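Local coordinates for tumor necrosis factor ligand superfamily member 13 (Mus musculus, PDB 1U5X), which is a secreted homotrimeric cytokine that binds the receptors TACI and BCMA and takes part in regulating tumour cell growth, at the interface of chains A and B. Residues are numbered along the deposited sequence; one frame, centred on the assembly and turned at random. Chains: chain A/B, Tumor necrosis factor ligand superfamily member 13.

The interface of chains A and B. Residues chain A 87-89; chain B 91, 97-99.
A:Ser89 reaches across to the backbone of B:Tyr98 and the side-chain amide of B:Asn99, at one patch of the interface between two jelly-roll protomers of this TNF homology domain trimer. On chain A the segment is the loop just after strand 80-85; on chain B it runs into the start of strand 99-109, where A:Arg88 and B:Asn99 form an antiparallel beta bridge. The tight part centres on the hydroxyl. A:Ser89 OG donates to the carbonyl oxygen B:Tyr98 O at 2.7 Å, slightly tilted from the carbonyl plane. It also accepts from the amide B:Tyr98 N, 3.3 Å from A:Ser89 OG. This second bond is almost straight, with 160° at the hydrogen. One hydroxyl thus engages both the N-H and the C=O of a single residue. OG stands anti to its own carbonyl carbon and beside its backbone N (chi1 -60°), a placement that brings it to the N-H and C=O of B:Tyr98. Beside it, A:Ser89 CB packs closely on the ring carbon CG of B:Pro91, 3.5 Å away, so the same short side chain has a polar and an apolar partner.

The backbone amide A:Ser89 N donates to the side-chain oxygen B:Asn99 OD1 at 3.0 Å. The donor lies above the carbonyl plane, 43° out of it, and so misses the lone-pair direction. Water 1 adds a further link to this oxygen, 2.9 Å from B:Asn99 OD1. The same water lies 2.7 Å from the carbonyl oxygen A:Ser89 O, bridging the two chains.

Away from this bonded centre the contact is looser. A:Arg88 bends at chi2, and its guanidinium is turned well out of the plane of the B:Asn99 amide. A:Arg88 NH1 is 4.1 Å from B:Asn99 OD1, too far for a hydrogen bond. The other loose flank is apolar: the gamma-branch methyl CG2 of A:Ile87 meets B:Tyr98 CB at 4.0 Å.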
ATOM      1  N   ILE A  87      -5.236 -10.271  -2.774  1.00 10.30           N
ATOM      2  CA  ILE A  87      -6.184 -11.062  -3.583  1.00 14.19           C
ATOM      3  C   ILE A  87      -7.035 -10.149  -4.475  1.00 16.97           C
ATOM      4  O   ILE A  87      -7.541  -9.151  -3.989  1.00 14.92           O
ATOM      5  CB  ILE A  87      -7.124 -11.925  -2.678  1.00 18.16           C
ATOM      6  CG1 ILE A  87      -6.339 -12.734  -1.656  1.00 23.54           C
ATOM      7  CG2 ILE A  87      -7.915 -12.887  -3.530  1.00 20.24           C
ATOM      8  CD1 ILE A  87      -7.163 -13.128  -0.500  1.00 32.69           C
ATOM      9  N   ARG A  88      -7.231 -10.510  -5.750  1.00 15.78           N
ATOM     10  CA  ARG A  88      -8.004  -9.701  -6.706  1.00 19.09           C
ATOM     11  C   ARG A  88      -8.799 -10.567  -7.636  1.00 21.59           C
ATOM     12  O   ARG A  88      -8.207 -11.368  -8.330  1.00 19.87           O
ATOM     13  CB  ARG A  88      -7.086  -8.890  -7.628  1.00 22.42           C
ATOM     14  CG  ARG A  88      -6.426  -7.751  -6.994  1.00 30.59           C
ATOM     15  CD  ARG A  88      -6.999  -6.388  -7.334  1.00 33.57           C
ATOM     16  NE  ARG A  88      -6.441  -5.431  -6.400  1.00 37.76           N
ATOM     17  CZ  ARG A  88      -6.577  -5.481  -5.076  1.00 44.16           C
ATOM     18  NH1 ARG A  88      -7.312  -6.417  -4.484  1.00 43.05           N
ATOM     19  NH2 ARG A  88      -5.969  -4.573  -4.327  1.00 51.55           N
ATOM     20  N   SER A  89     -10.113 -10.367  -7.698  1.00 19.70           N
ATOM     21  CA  SER A  89     -10.918 -10.969  -8.759  1.00 20.16           C
ATOM     22  C   SER A  89     -10.602 -10.268 -10.088  1.00 20.87           C
ATOM     23  O   SER A  89     -10.319  -9.052 -10.131  1.00 19.26           O
ATOM     24  CB  SER A  89     -12.397 -10.861  -8.436  1.00 24.67           C
ATOM     25  OG  SER A  89     -12.678 -11.538  -7.228  1.00 29.36           O
TER
ATOM     26  N   PRO B  91     -17.309  -8.684  -7.558  1.00 24.09           N
ATOM     27  CA  PRO B  91     -18.026  -9.434  -8.598  1.00 25.09           C
ATOM     28  C   PRO B  91     -19.399  -9.902  -8.136  1.00 25.29           C
ATOM     29  O   PRO B  91     -19.607 -10.114  -6.945  1.00 22.44           O
ATOM     30  CB  PRO B  91     -17.135 -10.666  -8.828  1.00 26.12           C
ATOM     31  CG  PRO B  91     -15.797 -10.272  -8.373  1.00 25.46           C
ATOM     32  CD  PRO B  91     -16.007  -9.305  -7.249  1.00 26.27           C
ATOM     33  N   ALA B  97     -15.882 -12.406  -6.204  1.00 33.06           N
ATOM     34  CA  ALA B  97     -16.089 -13.095  -4.944  1.00 29.82           C
ATOM     35  C   ALA B  97     -15.055 -12.719  -3.870  1.00 28.63           C
ATOM     36  O   ALA B  97     -15.331 -12.792  -2.669  1.00 20.73           O
ATOM     37  CB  ALA B  97     -16.079 -14.586  -5.191  1.00 32.32           C
ATOM     38  N   TYR B  98     -13.856 -12.327  -4.296  1.00 24.81           N
ATOM     39  CA  TYR B  98     -12.755 -12.165  -3.372  1.00 25.50           C
ATOM     40  C   TYR B  98     -11.914 -10.970  -3.745  1.00 20.86           C
ATOM     41  O   TYR B  98     -11.588 -10.769  -4.930  1.00 19.45           O
ATOM     42  CB  TYR B  98     -11.861 -13.394  -3.379  1.00 25.18           C
ATOM     43  CG  TYR B  98     -12.562 -14.681  -3.056  1.00 24.16           C
ATOM     44  CD1 TYR B  98     -13.179 -15.420  -4.055  1.00 26.01           C
ATOM     45  CD2 TYR B  98     -12.597 -15.174  -1.755  1.00 24.84           C
ATOM     46  CE1 TYR B  98     -13.822 -16.603  -3.764  1.00 24.05           C
ATOM     47  CE2 TYR B  98     -13.226 -16.362  -1.453  1.00 25.15           C
ATOM     48  CZ  TYR B  98     -13.842 -17.073  -2.463  1.00 26.19           C
ATOM     49  OH  TYR B  98     -14.474 -18.259  -2.188  1.00 23.89           O
ATOM     50  N   ASN B  99     -11.580 -10.173  -2.742  1.00 21.21           N
ATOM     51  CA  ASN B  99     -10.764  -8.975  -2.953  1.00 17.94           C
ATOM     52  C   ASN B  99     -10.201  -8.419  -1.658  1.00 18.95           C
ATOM     53  O   ASN B  99     -10.951  -8.173  -0.725  1.00 15.66           O
ATOM     54  CB  ASN B  99     -11.624  -7.869  -3.594  1.00 17.88           C
ATOM     55  CG  ASN B  99     -11.762  -8.005  -5.101  1.00 22.85           C
ATOM     56  OD1 ASN B  99     -10.777  -8.108  -5.823  1.00 17.90           O
ATOM     57  ND2 ASN B  99     -13.010  -7.951  -5.592  1.00 23.33           N
TER
HETATM   58  O   HOH W   1     -10.481  -6.922  -8.453  1.00 36.63           O